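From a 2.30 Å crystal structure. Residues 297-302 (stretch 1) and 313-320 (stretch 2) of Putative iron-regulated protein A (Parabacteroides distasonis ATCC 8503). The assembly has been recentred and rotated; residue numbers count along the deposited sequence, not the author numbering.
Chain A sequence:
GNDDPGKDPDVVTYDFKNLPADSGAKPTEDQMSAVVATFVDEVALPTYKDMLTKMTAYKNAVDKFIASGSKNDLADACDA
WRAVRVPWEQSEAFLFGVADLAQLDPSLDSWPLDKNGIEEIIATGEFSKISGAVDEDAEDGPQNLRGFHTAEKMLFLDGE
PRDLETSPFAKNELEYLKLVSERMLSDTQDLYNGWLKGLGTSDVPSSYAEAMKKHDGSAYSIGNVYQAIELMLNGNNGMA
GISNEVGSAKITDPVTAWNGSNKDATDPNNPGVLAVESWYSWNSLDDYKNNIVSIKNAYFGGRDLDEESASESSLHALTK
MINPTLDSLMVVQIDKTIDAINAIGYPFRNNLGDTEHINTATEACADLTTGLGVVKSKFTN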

# COMPACT_ATOMS: atom_id res chain seq x y z
N ASN A 297 1.98 -6.95 -10.42
CA ASN A 297 2.66 -8.13 -9.88
C ASN A 297 1.70 -9.24 -9.68
O ASN A 297 2.01 -10.38 -10.00
N ALA A 298 0.55 -8.90 -9.08
CA ALA A 298 -0.52 -9.87 -8.79
C ALA A 298 -1.04 -10.54 -10.08
O ALA A 298 -1.30 -11.73 -10.06
N TYR A 299 -1.22 -9.75 -11.14
CA TYR A 299 -1.91 -10.19 -12.34
C TYR A 299 -0.96 -11.08 -13.15
O TYR A 299 -1.40 -12.03 -13.80
N PHE A 300 0.32 -10.70 -13.18
CA PHE A 300 1.31 -11.43 -13.97
C PHE A 300 2.04 -12.48 -13.14
O PHE A 300 2.84 -13.21 -13.65
N GLY A 301 1.78 -12.54 -11.84
CA GLY A 301 2.26 -13.68 -11.06
C GLY A 301 3.71 -13.67 -10.65
O GLY A 301 4.28 -14.72 -10.44
N GLY A 302 4.30 -12.49 -10.49
CA GLY A 302 5.63 -12.35 -9.89
C GLY A 302 5.98 -10.88 -9.64
O GLY A 302 5.39 -10.00 -10.25
N SER A 313 1.30 -19.72 -14.56
CA SER A 313 0.25 -19.75 -13.55
C SER A 313 -0.01 -18.36 -12.99
O SER A 313 0.34 -18.04 -11.86
N SER A 314 -0.67 -17.55 -13.81
CA SER A 314 -1.07 -16.19 -13.46
C SER A 314 -2.50 -15.96 -13.84
O SER A 314 -3.03 -16.67 -14.71
N LEU A 315 -3.10 -14.94 -13.22
CA LEU A 315 -4.42 -14.46 -13.61
C LEU A 315 -4.37 -14.02 -15.05
O LEU A 315 -5.38 -14.15 -15.78
N HIS A 316 -3.22 -13.49 -15.46
CA HIS A 316 -3.01 -13.13 -16.87
C HIS A 316 -3.23 -14.30 -17.78
O HIS A 316 -3.98 -14.20 -18.75
N ALA A 317 -2.60 -15.42 -17.48
CA ALA A 317 -2.72 -16.58 -18.34
C ALA A 317 -4.17 -17.04 -18.36
O ALA A 317 -4.70 -17.30 -19.43
N LEU A 318 -4.82 -17.12 -17.20
CA LEU A 318 -6.18 -17.64 -17.17
C LEU A 318 -7.13 -16.70 -17.92
O LEU A 318 -7.93 -17.16 -18.73
N THR A 319 -6.99 -15.40 -17.72
CA THR A 319 -7.82 -14.45 -18.47
C THR A 319 -7.59 -14.54 -19.99
O THR A 319 -8.56 -14.53 -20.77
N LYS A 320 -6.33 -14.62 -20.41
CA LYS A 320 -6.02 -14.79 -21.84
C LYS A 320 -6.79 -15.98 -22.42
O LYS A 320 -7.47 -15.85 -23.45

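Here the end of one helix meets the start of another, and a single direct hydrogen bond joins the two stretches: His316 N donates to Tyr299 O at 2.9 Å. A water adds a second link, donating to Ala298 O (2.6 Å) and accepting from Leu315 N (2.8 Å), so a carbonyl near the end of one helix and an amide in the first turn of the next are both satisfied.

Tyr299 has the most area covered. Its CA-to-CB bond points sideways, but chi1 t with chi2 at 69° lays the ring along the second helix. His316 CB sits over one face, 4.1 Å from the ring centroid; Leu315 CB, on a bond pointing toward the first stretch, lies 3.9 Å from Tyr299 CD1; and Tyr299 OH reaches Thr319 CB at 3.5 Å. Thr319, chi1 m, turns its OG1 back to Leu315 O (2.6 Å), spending its hydroxyl proton within its own helix.

His316, also t, places its ring obliquely to both aromatics, with ND1 3.7 Å from Phe300 CE1. Phe300 starts away, yet its m rotamer brings the ring end back.

Ser314, chi1 p, caps its helix: OG accepts from Ala317 N at 3.1 Å, while CB rests 3.4 Å from Tyr299 O. Nearby, Gly301, the first residue past the first helix, has positive phi, which by itself favours glycine; an ideal CB there would also sit only 3.3 Å from Ser314 CB.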

# COMPACT_ATOMS: atom_id res chain seq x y z
CB ASN A 297 3.30 -7.77 -8.52
CG ASN A 297 4.52 -6.86 -8.66
OD1 ASN A 297 5.04 -6.57 -9.79
ND2 ASN A 297 5.00 -6.39 -7.50
CB ALA A 298 -1.71 -9.22 -8.07
CB TYR A 299 -2.35 -8.97 -13.19
CG TYR A 299 -3.20 -9.27 -14.40
CD1 TYR A 299 -4.48 -9.71 -14.27
CD2 TYR A 299 -2.71 -9.10 -15.71
CE1 TYR A 299 -5.24 -10.02 -15.37
CE2 TYR A 299 -3.48 -9.39 -16.83
CZ TYR A 299 -4.76 -9.84 -16.64
OH TYR A 299 -5.58 -10.15 -17.71
CB PHE A 300 2.33 -10.45 -14.64
CG PHE A 300 1.71 -9.54 -15.67
CD1 PHE A 300 1.17 -10.05 -16.83
CD2 PHE A 300 1.61 -8.19 -15.47
CE1 PHE A 300 0.57 -9.22 -17.78
CE2 PHE A 300 1.04 -7.35 -16.41
CZ PHE A 300 0.50 -7.88 -17.57
CB SER A 313 0.55 -20.79 -12.47
OG SER A 313 1.88 -20.76 -12.04
CB SER A 314 -0.23 -15.15 -14.23
OG SER A 314 -0.16 -15.41 -15.62
CB LEU A 315 -4.90 -13.27 -12.75
CG LEU A 315 -5.45 -13.60 -11.39
CD1 LEU A 315 -5.68 -12.32 -10.54
CD2 LEU A 315 -6.68 -14.46 -11.61
CB HIS A 316 -1.62 -12.57 -17.06
CG HIS A 316 -1.18 -12.52 -18.49
ND1 HIS A 316 -1.73 -11.70 -19.39
CD2 HIS A 316 -0.19 -13.24 -19.16
CE1 HIS A 316 -1.13 -11.89 -20.59
NE2 HIS A 316 -0.19 -12.83 -20.44
CB ALA A 317 -1.82 -17.71 -17.85
CB LEU A 318 -6.68 -17.88 -15.76
CG LEU A 318 -6.06 -19.00 -14.93
CD1 LEU A 318 -6.83 -19.10 -13.61
CD2 LEU A 318 -6.01 -20.32 -15.67
CB THR A 319 -7.51 -13.03 -18.00
OG1 THR A 319 -7.54 -13.04 -16.58
CG2 THR A 319 -8.48 -12.01 -18.57
CB LYS A 320 -4.51 -14.94 -22.03
CG LYS A 320 -4.00 -14.75 -23.46
CD LYS A 320 -2.47 -14.74 -23.52
CE LYS A 320 -1.97 -15.10 -24.92
NZ LYS A 320 -0.52 -14.78 -25.07
O HOH W 1 -1.65 -14.12 -10.98